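Long-range contacts in hypothetical protein aq_1447 (Aquifex aeolicus, PDB 1YVU), which uses short single-stranded DNA guides to bind complementary target strands and cleaves the target RNA, with magnesium as the preferred cation for this cleavage: residues Lys201-Gly206 with Leu235-Phe240; Phe209-Met214 with Glu228-Arg233; Val473-Leu478 with Tyr667-Pro672; Ile377-Asn382 with Val469-Ala474. All coordinates share one frame; numbering follows the deposited sequence.

The four contacts fall into two pairs at opposite sides of the chain's centre. Contacts 1 and 2 both lie in the PAZ domain, with centres about 10 Å apart: strand 194-201 runs into contact 1, helices 207-215 and 220-231 then form contact 2, and helix 233-238 leads back to contact 1 and strand 240-244. Contacts 4 and 3 come later, their centres about 11 Å apart, and share Val473 and Ala474 of helix 466-480. Contact 4 joins the Mid to the PIWI domain, whereas contact 3 lies within PIWI. Contacts 1 and 3 are about 55 Å apart, centre to centre; PAZ belongs to one lobe and Mid and PIWI to the other, so the pairs sample both lobes.

Contact 1 of 4, residues Lys201-Gly206 with Leu235-Phe240; sequences KAKEKG and LREKAF
Between Lys201-Ala202 and Ala239-Phe240, two backbones meet where a pair of antiparallel PAZ strands, 194-201 and 240-244, exchange their sheet pairing for helices. Lys201 and Phe240 form a non-hydrogen-bonded antiparallel pair, and the bond beside it runs from Ala202 N to Ala239 O, 2.8 Å long with an angle of 154° at the hydrogen. Just past the strand, Ala202 begins a type I turn, while Ala239 is the residue at which helix 233-238 has ended. The methyls of these two alanines touch, CB to CB, at 4.0 Å. Of the bridge pair's own side chains, CG of Lys201 rests 3.8 Å from CE2 of Phe240; the lysine and the ring lie side by side and point the same way. Lys203 is bent at chi2 and chi4, and its aliphatic part passes over the carbonyl of Glu237 before NZ makes a weak salt bridge, 3.3 Å, with Glu237 OE1. Arg236 brings NH1 to 3.8 Å from Gly206 C, but its firmer partner is elsewhere: NH2 is hydrogen-bonded to Leu230 O, and NE more weakly to Leu229 O, at the end of helix 220-231. The chemistry thus implies a junction fixed chiefly by main-chain atoms and small methyls, with a weak, exposed Lys203-Glu237 salt bridge at its margin.

Contact 2 of 4, residues Phe209-Met214 with Glu228-Arg233; sequences FFRLCM and ELLKNR
Leu230 packs against three residues of helix 207-215, and its branches divide the work. Its CB meets CB of Phe210 at 3.7 Å, and CD1 reaches the same phenylalanine carbon at 4.0 Å. The other methyl, CD2, lies 3.4 Å from CE of Met214, a selenomethionine in the crystal, and 4.1 Å from CB of Arg211; the same methyl lies toward the edge of that residue's guanidinium, near its plane. The side chain of Leu230 crosses that of Met214 at about a right angle. Leu229 comes at the ring of Phe210 instead: the two side chains again cross nearly perpendicularly, CB of Leu229 is 4.0 Å from CD2 of Phe210, and the carbonyl carbon of Leu229 lies over one ring face. The Phe210-Leu229, Phe210-Leu230 and Met214-Leu230 side-chain contacts are apolar. In the next shell, Trp226 touches both Phe210 and Met214, Arg236 backs Phe210, and Leu241 of strand 240-244 packs on Leu229. Further out, Asn232 leaves helix 220-231 and serves as N-cap of the following one, its OD1 accepting from Glu234 N, which marks the break between the two helices. The pair belongs to the helical insertion, helices 207-215, 220-231 and 233-238, that links the adjacent antiparallel strands 194-201 and 240-244 of the PAZ domain.

Contact 3 of 4, residues Val473-Leu478 with Tyr667-Pro672; sequences VAEQVL and YSSFQP
Glu475 and Ser669 carry this contact through a single carboxylate oxygen. OE1 of Glu475 accepts from Ser669 N at 3.1 Å, in a nearly straight bond (168°), and from Ser669 OG at 2.5 Å, a length not to be read closely at this resolution. Both donors meet OE1 on its syn side but from opposite faces of the carboxylate plane, the amide 26° and the hydroxyl 33° out of it. The second oxygen, OE2, is hydrogen-bonded to Tyr486 OH, and the hydroxyl of Tyr667 is in turn bonded to the backbone O of Tyr486. These donors would help to stabilise a negative charge on the carboxylate, while burial and the nearby Tyr667 O would oppose it. The bonds tie helix 466-480 of the PIWI domain to the irregular loop between helices 652-661 and 682-690. Around the polar core, Tyr667 O lies 3.3 Å from Glu475 CD; it and Glu475 OE1, 3.4 Å apart, are two acceptors and not a hydrogen bond. CD1 of the Phe670 ring comes within 3.9 Å of Glu475 OE1. Inside the loop, Ser668 OG gives a weak bond to Gln671 O. Leu340, from helix 337-342 of the Mid domain, packs on Glu475, Ser669 and Phe670 together.

Contact 4 of 4, residues Ile377-Asn382 with Val469-Ala474; sequences INFLKN and VLLNVA
Phe379 is the first residue of its segment to reach helix 466-480, and it touches Leu470, Leu471 and Ala474 there; one turn earlier on the same helix, Leu376 meets Leu470 and Val473. The CG of Phe379 stands anti to the backbone N (chi1 -160°), and the ring meets its three partners at different places, CE2 being shared by Leu471 and Ala474. CD2 of Leu470 lies over one face, displaced toward the rim, with Phe379 CD1 its nearest ring atom at 4.1 Å. The far end of the ring meets Leu471, whose CD2 is 3.6 Å from Phe379 CZ and equally near CE2. On the CD2 side, that ring atom of Phe379 is 4.0 Å from CB of Ala474, one turn beyond Leu470. This is a helix-helix packing across a domain boundary: helix 368-381 belongs to the Mid domain and helix 466-480 to PIWI, and their axes here approach to 10.7 Å with a crossing angle of -56°. Helix 337-342, also of Mid, closes in through Leu340 on Leu471 and through Glu341 on both Phe379 and Leu471. One residue further on, Leu380 swings CG beside its own backbone N (chi1 -52°), and its CD2 comes within 4.2 Å of Ala474 CB and about as close to Ala474 CA. The small alanine is therefore touched by both Phe379 and Leu380. Leu380 also packs on Leu387 of strand 386-396, an outer strand of the four-stranded parallel sheet.

Contact 1 of 4, residues Lys201-Gly206 with Leu235-Phe240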
loop_
_atom_site.group_PDB
_atom_site.type_symbol
_atom_site.label_atom_id
_atom_site.label_comp_id
_atom_site.label_asym_id
_atom_site.label_seq_id
_atom_site.Cartn_x
_atom_site.Cartn_y
_atom_site.Cartn_z
ATOM N N LYS A 201 27.120 16.200 6.353
ATOM C CA LYS A 201 27.348 17.630 6.147
ATOM C C LYS A 201 27.829 17.975 4.737
ATOM O O LYS A 201 28.502 17.166 4.080
ATOM C CB LYS A 201 28.354 18.157 7.180
ATOM C CG LYS A 201 27.902 18.049 8.625
ATOM C CD LYS A 201 29.040 18.306 9.609
ATOM C CE LYS A 201 28.696 17.753 11.003
ATOM N NZ LYS A 201 29.887 17.530 11.889
ATOM N N ALA A 202 27.485 19.185 4.289
ATOM C CA ALA A 202 27.857 19.678 2.969
ATOM C C ALA A 202 29.273 20.230 2.943
ATOM O O ALA A 202 29.848 20.416 1.864
ATOM C CB ALA A 202 26.877 20.704 2.504
ATOM N N LYS A 203 29.834 20.465 4.136
ATOM C CA LYS A 203 31.219 20.932 4.290
ATOM C C LYS A 203 32.122 19.825 3.730
ATOM O O LYS A 203 33.133 20.113 3.073
ATOM C CB LYS A 203 31.640 21.065 5.764
ATOM C CG LYS A 203 30.748 21.811 6.706
ATOM C CD LYS A 203 31.593 22.487 7.807
ATOM C CE LYS A 203 30.745 23.103 8.941
ATOM N NZ LYS A 203 31.064 24.542 9.199
ATOM N N GLU A 204 31.701 18.571 3.974
ATOM C CA GLU A 204 32.399 17.337 3.574
ATOM C C GLU A 204 32.715 17.220 2.095
ATOM O O GLU A 204 33.579 16.439 1.688
ATOM C CB GLU A 204 31.617 16.103 4.035
ATOM C CG GLU A 204 32.422 15.157 4.926
ATOM C CD GLU A 204 31.651 13.902 5.333
ATOM O OE1 GLU A 204 31.816 12.859 4.659
ATOM O OE2 GLU A 204 30.889 13.959 6.327
ATOM N N LYS A 205 31.987 17.984 1.289
ATOM C CA LYS A 205 32.191 18.001 -0.144
ATOM C C LYS A 205 32.615 19.404 -0.588
ATOM O O LYS A 205 32.162 20.404 -0.020
ATOM C CB LYS A 205 30.924 17.531 -0.850
ATOM C CG LYS A 205 30.501 16.089 -0.505
ATOM C CD LYS A 205 31.497 15.005 -0.959
ATOM C CE LYS A 205 31.030 13.623 -0.523
ATOM N NZ LYS A 205 31.725 12.552 -1.267
ATOM N N GLY A 206 33.529 19.460 -1.558
ATOM C CA GLY A 206 34.035 20.724 -2.080
ATOM C C GLY A 206 33.241 21.297 -3.244
ATOM O O GLY A 206 32.304 20.655 -3.716
ATOM N N LEU A 235 25.321 28.895 3.968
ATOM C CA LEU A 235 24.480 27.716 3.812
ATOM C C LEU A 235 25.294 26.441 3.771
ATOM O O LEU A 235 25.118 25.575 4.616
ATOM C CB LEU A 235 23.694 27.807 2.507
ATOM C CG LEU A 235 22.211 27.468 2.485
ATOM C CD1 LEU A 235 21.812 27.293 1.055
ATOM C CD2 LEU A 235 21.884 26.215 3.271
ATOM N N ARG A 236 26.199 26.354 2.798
ATOM C CA ARG A 236 27.043 25.183 2.595
ATOM C C ARG A 236 27.688 24.639 3.841
ATOM O O ARG A 236 27.837 23.424 3.977
ATOM C CB ARG A 236 28.126 25.460 1.580
ATOM C CG ARG A 236 28.733 24.192 1.031
ATOM C CD ARG A 236 30.143 24.418 0.610
ATOM N NE ARG A 236 30.200 25.348 -0.508
ATOM C CZ ARG A 236 31.146 25.331 -1.438
ATOM N NH1 ARG A 236 32.116 24.414 -1.380
ATOM N NH2 ARG A 236 31.124 26.230 -2.416
ATOM N N GLU A 237 28.092 25.526 4.740
ATOM C CA GLU A 237 28.707 25.053 5.968
ATOM C C GLU A 237 27.734 24.341 6.906
ATOM O O GLU A 237 27.911 23.140 7.173
ATOM C CB GLU A 237 29.529 26.138 6.639
ATOM C CG GLU A 237 30.930 26.133 6.049
ATOM C CD GLU A 237 31.786 27.241 6.560
ATOM O OE1 GLU A 237 31.831 27.421 7.793
ATOM O OE2 GLU A 237 32.413 27.931 5.726
ATOM N N LYS A 238 26.619 25.015 7.218
ATOM C CA LYS A 238 25.557 24.479 8.091
ATOM C C LYS A 238 24.608 23.479 7.396
ATOM O O LYS A 238 23.768 22.860 8.055
ATOM C CB LYS A 238 24.736 25.629 8.691
ATOM C CG LYS A 238 24.020 26.505 7.663
ATOM C CD LYS A 238 22.663 26.948 8.178
ATOM C CE LYS A 238 21.664 27.116 7.039
ATOM N NZ LYS A 238 20.257 27.300 7.523
ATOM N N ALA A 239 24.760 23.318 6.082
ATOM C CA ALA A 239 23.896 22.437 5.309
ATOM C C ALA A 239 24.207 20.974 5.321
ATOM O O ALA A 239 25.355 20.556 5.502
ATOM C CB ALA A 239 23.794 22.901 3.893
ATOM N N PHE A 240 23.144 20.209 5.122
ATOM C CA PHE A 240 23.215 18.769 5.072
ATOM C C PHE A 240 22.721 18.258 3.734
ATOM O O PHE A 240 21.930 18.902 3.024
ATOM C CB PHE A 240 22.351 18.133 6.151
ATOM C CG PHE A 240 22.747 18.477 7.543
ATOM C CD1 PHE A 240 21.923 19.304 8.333
ATOM C CD2 PHE A 240 23.888 17.902 8.121
ATOM C CE1 PHE A 240 22.216 19.551 9.703
ATOM C CE2 PHE A 240 24.209 18.129 9.487
ATOM C CZ PHE A 240 23.366 18.958 10.285
#

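Contact 2 of 4, residues Phe209-Met214 with Glu228-Arg233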
loop_
_atom_site.group_PDB
_atom_site.type_symbol
_atom_site.label_atom_id
_atom_site.label_comp_id
_atom_site.label_asym_id
_atom_site.label_seq_id
_atom_site.Cartn_x
_atom_site.Cartn_y
_atom_site.Cartn_z
ATOM N N PHE A 209 31.497 19.371 -6.560
ATOM C CA PHE A 209 30.447 18.390 -6.259
ATOM C C PHE A 209 29.082 18.988 -6.526
ATOM O O PHE A 209 28.247 18.377 -7.192
ATOM C CB PHE A 209 30.522 17.988 -4.784
ATOM C CG PHE A 209 29.637 16.828 -4.406
ATOM C CD1 PHE A 209 30.106 15.509 -4.548
ATOM C CD2 PHE A 209 28.349 17.039 -3.853
ATOM C CE1 PHE A 209 29.317 14.400 -4.141
ATOM C CE2 PHE A 209 27.544 15.940 -3.443
ATOM C CZ PHE A 209 28.037 14.616 -3.588
ATOM N N PHE A 210 28.894 20.191 -5.979
ATOM C CA PHE A 210 27.662 20.974 -6.052
ATOM C C PHE A 210 27.334 21.417 -7.427
ATOM O O PHE A 210 26.160 21.536 -7.765
ATOM C CB PHE A 210 27.761 22.214 -5.186
ATOM C CG PHE A 210 28.122 21.933 -3.787
ATOM C CD1 PHE A 210 29.366 22.328 -3.297
ATOM C CD2 PHE A 210 27.270 21.184 -2.970
ATOM C CE1 PHE A 210 29.776 21.972 -2.005
ATOM C CE2 PHE A 210 27.666 20.819 -1.670
ATOM C CZ PHE A 210 28.929 21.213 -1.189
ATOM N N ARG A 211 28.390 21.708 -8.182
ATOM C CA ARG A 211 28.295 22.134 -9.572
ATOM C C ARG A 211 27.935 20.911 -10.421
ATOM O O ARG A 211 27.116 21.017 -11.343
ATOM C CB ARG A 211 29.629 22.749 -10.028
ATOM C CG ARG A 211 29.570 23.522 -11.330
ATOM C CD ARG A 211 30.829 24.323 -11.506
ATOM N NE ARG A 211 30.499 25.699 -11.863
ATOM C CZ ARG A 211 31.079 26.399 -12.837
ATOM N NH1 ARG A 211 32.049 25.871 -13.580
ATOM N NH2 ARG A 211 30.627 27.611 -13.129
ATOM N N LEU A 212 28.481 19.749 -10.032
ATOM C CA LEU A 212 28.236 18.500 -10.735
ATOM C C LEU A 212 26.842 17.982 -10.513
ATOM O O LEU A 212 26.140 17.655 -11.476
ATOM C CB LEU A 212 29.232 17.419 -10.337
ATOM C CG LEU A 212 30.610 17.413 -11.021
ATOM C CD1 LEU A 212 31.475 16.292 -10.388
ATOM C CD2 LEU A 212 30.510 17.262 -12.555
ATOM N N CYS A 213 26.427 17.982 -9.248
ATOM C CA CYS A 213 25.110 17.512 -8.841
ATOM C C CYS A 213 23.995 18.448 -9.328
ATOM O O CYS A 213 22.826 18.052 -9.423
ATOM C CB CYS A 213 25.082 17.334 -7.330
ATOM S SG CYS A 213 24.754 15.632 -6.785
HETATM N N MSE A 214 24.409 19.656 -9.720
HETATM C CA MSE A 214 23.545 20.707 -10.255
HETATM C C MSE A 214 23.377 20.424 -11.727
HETATM O O MSE A 214 22.267 20.494 -12.260
HETATM C CB MSE A 214 24.221 22.050 -10.108
HETATM C CG MSE A 214 23.345 23.248 -10.324
HETATM SE SE MSE A 214 24.368 24.595 -11.249
HETATM C CE MSE A 214 25.528 25.087 -9.871
ATOM N N GLU A 228 22.571 27.213 -4.854
ATOM C CA GLU A 228 22.755 27.909 -3.600
ATOM C C GLU A 228 23.876 27.375 -2.718
ATOM O O GLU A 228 24.671 28.146 -2.220
ATOM C CB GLU A 228 21.444 27.963 -2.806
ATOM C CG GLU A 228 20.285 28.739 -3.481
ATOM C CD GLU A 228 20.663 30.152 -3.948
ATOM O OE1 GLU A 228 20.992 30.999 -3.075
ATOM O OE2 GLU A 228 20.627 30.399 -5.186
ATOM N N LEU A 229 24.021 26.062 -2.610
ATOM C CA LEU A 229 25.063 25.510 -1.735
ATOM C C LEU A 229 26.455 25.795 -2.266
ATOM O O LEU A 229 27.395 25.993 -1.502
ATOM C CB LEU A 229 24.874 24.007 -1.529
ATOM C CG LEU A 229 23.543 23.376 -1.090
ATOM C CD1 LEU A 229 23.725 21.891 -1.176
ATOM C CD2 LEU A 229 23.113 23.762 0.306
ATOM N N LEU A 230 26.541 25.874 -3.587
ATOM C CA LEU A 230 27.768 26.168 -4.306
ATOM C C LEU A 230 28.131 27.653 -4.146
ATOM O O LEU A 230 29.253 27.997 -3.761
ATOM C CB LEU A 230 27.549 25.871 -5.796
ATOM C CG LEU A 230 28.707 26.207 -6.748
ATOM C CD1 LEU A 230 29.884 25.329 -6.498
ATOM C CD2 LEU A 230 28.274 26.093 -8.172
ATOM N N LYS A 231 27.144 28.508 -4.418
ATOM C CA LYS A 231 27.311 29.948 -4.382
ATOM C C LYS A 231 27.140 30.651 -3.046
ATOM O O LYS A 231 27.625 31.763 -2.896
ATOM C CB LYS A 231 26.461 30.603 -5.472
ATOM C CG LYS A 231 26.812 30.169 -6.903
ATOM C CD LYS A 231 26.159 31.022 -8.002
ATOM C CE LYS A 231 26.380 30.405 -9.408
ATOM N NZ LYS A 231 25.864 31.221 -10.566
ATOM N N ASN A 232 26.519 29.996 -2.063
ATOM C CA ASN A 232 26.306 30.579 -0.720
ATOM C C ASN A 232 27.027 29.726 0.329
ATOM O O ASN A 232 26.577 28.614 0.661
ATOM C CB ASN A 232 24.805 30.644 -0.424
ATOM C CG ASN A 232 24.482 31.362 0.846
ATOM O OD1 ASN A 232 25.361 31.750 1.623
ATOM N ND2 ASN A 232 23.197 31.552 1.071
ATOM N N ARG A 233 28.114 30.274 0.880
ATOM C CA ARG A 233 28.908 29.544 1.871
ATOM C C ARG A 233 28.417 29.524 3.300
ATOM O O ARG A 233 28.859 28.686 4.093
ATOM C CB ARG A 233 30.383 29.917 1.796
ATOM C CG ARG A 233 31.055 29.222 0.644
ATOM C CD ARG A 233 32.478 29.627 0.469
ATOM N NE ARG A 233 33.382 28.975 1.412
ATOM C CZ ARG A 233 34.561 28.460 1.074
ATOM N NH1 ARG A 233 34.994 28.501 -0.188
ATOM N NH2 ARG A 233 35.346 27.961 2.010
#

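Contact 3 of 4, residues Val473-Leu478 with Tyr667-Pro672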
loop_
_atom_site.group_PDB
_atom_site.type_symbol
_atom_site.label_atom_id
_atom_site.label_comp_id
_atom_site.label_asym_id
_atom_site.label_seq_id
_atom_site.Cartn_x
_atom_site.Cartn_y
_atom_site.Cartn_z
ATOM N N VAL A 473 -15.011 -10.653 20.946
ATOM C CA VAL A 473 -13.794 -11.210 21.519
ATOM C C VAL A 473 -13.682 -12.729 21.290
ATOM O O VAL A 473 -12.644 -13.200 20.827
ATOM C CB VAL A 473 -13.699 -10.795 23.031
ATOM C CG1 VAL A 473 -12.632 -11.573 23.793
ATOM C CG2 VAL A 473 -13.428 -9.287 23.121
ATOM N N ALA A 474 -14.786 -13.444 21.543
ATOM C CA ALA A 474 -14.901 -14.903 21.400
ATOM C C ALA A 474 -14.398 -15.393 20.058
ATOM O O ALA A 474 -13.423 -16.143 20.007
ATOM C CB ALA A 474 -16.371 -15.339 21.582
ATOM N N GLU A 475 -15.024 -14.866 18.994
ATOM C CA GLU A 475 -14.723 -15.158 17.582
ATOM C C GLU A 475 -13.252 -14.964 17.252
ATOM O O GLU A 475 -12.659 -15.794 16.575
ATOM C CB GLU A 475 -15.581 -14.229 16.689
ATOM C CG GLU A 475 -15.352 -14.317 15.156
ATOM C CD GLU A 475 -16.038 -13.203 14.362
ATOM O OE1 GLU A 475 -16.036 -12.015 14.796
ATOM O OE2 GLU A 475 -16.562 -13.512 13.270
ATOM N N GLN A 476 -12.676 -13.886 17.790
ATOM C CA GLN A 476 -11.272 -13.538 17.560
ATOM C C GLN A 476 -10.238 -14.372 18.306
ATOM O O GLN A 476 -9.186 -14.666 17.748
ATOM C CB GLN A 476 -11.033 -12.086 17.858
ATOM C CG GLN A 476 -11.408 -11.168 16.783
ATOM C CD GLN A 476 -10.934 -9.788 17.124
ATOM O OE1 GLN A 476 -11.606 -9.048 17.854
ATOM N NE2 GLN A 476 -9.736 -9.443 16.650
ATOM N N VAL A 477 -10.511 -14.709 19.569
ATOM C CA VAL A 477 -9.628 -15.549 20.397
ATOM C C VAL A 477 -9.579 -16.968 19.817
ATOM O O VAL A 477 -8.555 -17.640 19.904
ATOM C CB VAL A 477 -10.128 -15.571 21.869
ATOM C CG1 VAL A 477 -9.646 -16.812 22.629
ATOM C CG2 VAL A 477 -9.653 -14.313 22.568
ATOM N N LEU A 478 -10.701 -17.403 19.238
ATOM C CA LEU A 478 -10.812 -18.715 18.627
ATOM C C LEU A 478 -9.928 -18.831 17.384
ATOM O O LEU A 478 -9.144 -19.780 17.247
ATOM C CB LEU A 478 -12.259 -18.992 18.271
ATOM C CG LEU A 478 -13.176 -19.243 19.460
ATOM C CD1 LEU A 478 -14.589 -19.306 18.956
ATOM C CD2 LEU A 478 -12.784 -20.515 20.190
ATOM N N TYR A 667 -12.020 -13.469 10.270
ATOM C CA TYR A 667 -12.869 -13.615 11.446
ATOM C C TYR A 667 -13.130 -12.352 12.238
ATOM O O TYR A 667 -12.967 -12.316 13.458
ATOM C CB TYR A 667 -12.295 -14.704 12.366
ATOM C CG TYR A 667 -12.038 -16.005 11.671
ATOM C CD1 TYR A 667 -10.764 -16.312 11.166
ATOM C CD2 TYR A 667 -13.054 -16.939 11.512
ATOM C CE1 TYR A 667 -10.505 -17.542 10.523
ATOM C CE2 TYR A 667 -12.819 -18.176 10.863
ATOM C CZ TYR A 667 -11.538 -18.463 10.380
ATOM O OH TYR A 667 -11.253 -19.689 9.843
ATOM N N SER A 668 -13.499 -11.298 11.529
ATOM C CA SER A 668 -13.795 -10.026 12.157
ATOM C C SER A 668 -15.167 -9.646 11.633
ATOM O O SER A 668 -15.300 -8.924 10.631
ATOM C CB SER A 668 -12.722 -9.013 11.776
ATOM O OG SER A 668 -12.992 -7.749 12.344
ATOM N N SER A 669 -16.185 -10.195 12.288
ATOM C CA SER A 669 -17.567 -9.964 11.889
ATOM C C SER A 669 -18.173 -8.610 12.216
ATOM O O SER A 669 -19.082 -8.132 11.541
ATOM C CB SER A 669 -18.443 -11.038 12.488
ATOM O OG SER A 669 -18.243 -11.257 13.873
ATOM N N PHE A 670 -17.653 -8.012 13.272
ATOM C CA PHE A 670 -18.150 -6.743 13.760
ATOM C C PHE A 670 -17.367 -5.580 13.191
ATOM O O PHE A 670 -17.823 -4.446 13.175
ATOM C CB PHE A 670 -18.155 -6.789 15.298
ATOM C CG PHE A 670 -18.975 -7.943 15.857
ATOM C CD1 PHE A 670 -18.368 -9.162 16.175
ATOM C CD2 PHE A 670 -20.375 -7.850 15.961
ATOM C CE1 PHE A 670 -19.134 -10.296 16.590
ATOM C CE2 PHE A 670 -21.154 -8.975 16.374
ATOM C CZ PHE A 670 -20.520 -10.200 16.688
ATOM N N GLN A 671 -16.204 -5.903 12.653
ATOM C CA GLN A 671 -15.319 -4.916 12.054
ATOM C C GLN A 671 -15.008 -5.322 10.609
ATOM O O GLN A 671 -15.195 -6.483 10.237
ATOM C CB GLN A 671 -14.037 -4.763 12.896
ATOM C CG GLN A 671 -14.230 -3.869 14.125
ATOM C CD GLN A 671 -13.046 -3.868 15.085
ATOM O OE1 GLN A 671 -11.875 -3.912 14.662
ATOM N NE2 GLN A 671 -13.348 -3.794 16.389
ATOM N N PRO A 672 -14.661 -4.350 9.746
ATOM C CA PRO A 672 -14.368 -4.744 8.375
ATOM C C PRO A 672 -12.884 -4.861 8.095
ATOM O O PRO A 672 -12.047 -4.183 8.704
ATOM C CB PRO A 672 -15.016 -3.643 7.542
ATOM C CG PRO A 672 -15.320 -2.500 8.523
ATOM C CD PRO A 672 -14.753 -2.869 9.844
#

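Contact 4 of 4, residues Ile377-Asn382 with Val469-Ala474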
loop_
_atom_site.group_PDB
_atom_site.type_symbol
_atom_site.label_atom_id
_atom_site.label_comp_id
_atom_site.label_asym_id
_atom_site.label_seq_id
_atom_site.Cartn_x
_atom_site.Cartn_y
_atom_site.Cartn_z
ATOM N N ILE A 377 -14.039 -16.850 29.683
ATOM C CA ILE A 377 -13.550 -18.168 30.051
ATOM C C ILE A 377 -14.720 -19.155 30.049
ATOM O O ILE A 377 -14.597 -20.250 29.486
ATOM C CB ILE A 377 -12.837 -18.136 31.455
ATOM C CG1 ILE A 377 -11.457 -17.515 31.326
ATOM C CG2 ILE A 377 -12.691 -19.534 32.071
ATOM C CD1 ILE A 377 -10.816 -17.256 32.650
ATOM N N ASN A 378 -15.881 -18.716 30.549
ATOM C CA ASN A 378 -17.017 -19.610 30.572
ATOM C C ASN A 378 -17.656 -19.829 29.223
ATOM O O ASN A 378 -17.962 -20.973 28.879
ATOM C CB ASN A 378 -18.050 -19.246 31.631
ATOM C CG ASN A 378 -18.697 -20.484 32.223
ATOM O OD1 ASN A 378 -18.095 -21.181 33.046
ATOM N ND2 ASN A 378 -19.888 -20.815 31.742
ATOM N N PHE A 379 -17.737 -18.767 28.421
ATOM C CA PHE A 379 -18.323 -18.867 27.089
ATOM C C PHE A 379 -17.559 -19.882 26.226
ATOM O O PHE A 379 -18.166 -20.767 25.595
ATOM C CB PHE A 379 -18.334 -17.503 26.398
ATOM C CG PHE A 379 -19.316 -17.417 25.278
ATOM C CD1 PHE A 379 -20.703 -17.476 25.544
ATOM C CD2 PHE A 379 -18.884 -17.294 23.953
ATOM C CE1 PHE A 379 -21.665 -17.410 24.492
ATOM C CE2 PHE A 379 -19.819 -17.230 22.896
ATOM C CZ PHE A 379 -21.221 -17.288 23.171
ATOM N N LEU A 380 -16.230 -19.820 26.323
ATOM C CA LEU A 380 -15.319 -20.688 25.575
ATOM C C LEU A 380 -15.207 -22.118 26.125
ATOM O O LEU A 380 -14.891 -23.045 25.364
ATOM C CB LEU A 380 -13.917 -20.056 25.485
ATOM C CG LEU A 380 -13.665 -18.617 24.984
ATOM C CD1 LEU A 380 -12.188 -18.341 24.969
ATOM C CD2 LEU A 380 -14.228 -18.383 23.591
ATOM N N LYS A 381 -15.437 -22.293 27.434
ATOM C CA LYS A 381 -15.369 -23.604 28.100
ATOM C C LYS A 381 -16.492 -24.467 27.590
ATOM O O LYS A 381 -16.298 -25.625 27.196
ATOM C CB LYS A 381 -15.490 -23.438 29.610
ATOM C CG LYS A 381 -14.180 -23.618 30.354
ATOM C CD LYS A 381 -14.286 -23.286 31.856
ATOM C CE LYS A 381 -12.917 -23.422 32.535
ATOM N NZ LYS A 381 -12.823 -22.571 33.744
ATOM N N ASN A 382 -17.631 -23.790 27.452
ATOM C CA ASN A 382 -18.881 -24.348 26.964
ATOM C C ASN A 382 -18.826 -24.438 25.444
ATOM O O ASN A 382 -19.848 -24.661 24.780
ATOM C CB ASN A 382 -20.069 -23.497 27.446
ATOM C CG ASN A 382 -20.237 -23.521 28.970
ATOM O OD1 ASN A 382 -19.800 -24.464 29.646
ATOM N ND2 ASN A 382 -20.878 -22.476 29.516
ATOM N N VAL A 469 -19.438 -7.549 22.912
ATOM C CA VAL A 469 -17.996 -7.495 23.168
ATOM C C VAL A 469 -17.517 -8.907 23.428
ATOM O O VAL A 469 -16.576 -9.347 22.805
ATOM C CB VAL A 469 -17.649 -6.627 24.383
ATOM C CG1 VAL A 469 -16.120 -6.408 24.463
ATOM C CG2 VAL A 469 -18.394 -5.296 24.301
ATOM N N LEU A 470 -18.272 -9.633 24.252
ATOM C CA LEU A 470 -17.999 -11.031 24.596
ATOM C C LEU A 470 -17.951 -11.844 23.305
ATOM O O LEU A 470 -17.021 -12.598 23.091
ATOM C CB LEU A 470 -19.111 -11.552 25.499
ATOM C CG LEU A 470 -19.187 -12.970 26.082
ATOM C CD1 LEU A 470 -18.553 -12.986 27.441
ATOM C CD2 LEU A 470 -20.677 -13.396 26.236
ATOM N N LEU A 471 -18.890 -11.582 22.396
ATOM C CA LEU A 471 -18.934 -12.290 21.117
ATOM C C LEU A 471 -17.816 -11.883 20.186
ATOM O O LEU A 471 -17.113 -12.755 19.639
ATOM C CB LEU A 471 -20.295 -12.147 20.430
ATOM C CG LEU A 471 -21.339 -13.052 21.106
ATOM C CD1 LEU A 471 -22.697 -12.714 20.622
ATOM C CD2 LEU A 471 -21.077 -14.516 20.869
ATOM N N ASN A 472 -17.603 -10.565 20.082
ATOM C CA ASN A 472 -16.553 -9.981 19.245
ATOM C C ASN A 472 -15.234 -10.621 19.636
ATOM O O ASN A 472 -14.559 -11.249 18.801
ATOM C CB ASN A 472 -16.504 -8.455 19.428
ATOM C CG ASN A 472 -15.557 -7.751 18.432
ATOM O OD1 ASN A 472 -14.396 -8.141 18.259
ATOM N ND2 ASN A 472 -16.046 -6.677 17.808
ATOM N N VAL A 473 -15.011 -10.653 20.946
ATOM C CA VAL A 473 -13.794 -11.210 21.519
ATOM C C VAL A 473 -13.682 -12.729 21.290
ATOM O O VAL A 473 -12.644 -13.200 20.827
ATOM C CB VAL A 473 -13.699 -10.795 23.031
ATOM C CG1 VAL A 473 -12.632 -11.573 23.793
ATOM C CG2 VAL A 473 -13.428 -9.287 23.121
ATOM N N ALA A 474 -14.786 -13.444 21.543
ATOM C CA ALA A 474 -14.901 -14.903 21.400
ATOM C C ALA A 474 -14.398 -15.393 20.058
ATOM O O ALA A 474 -13.423 -16.143 20.007
ATOM C CB ALA A 474 -16.371 -15.339 21.582
#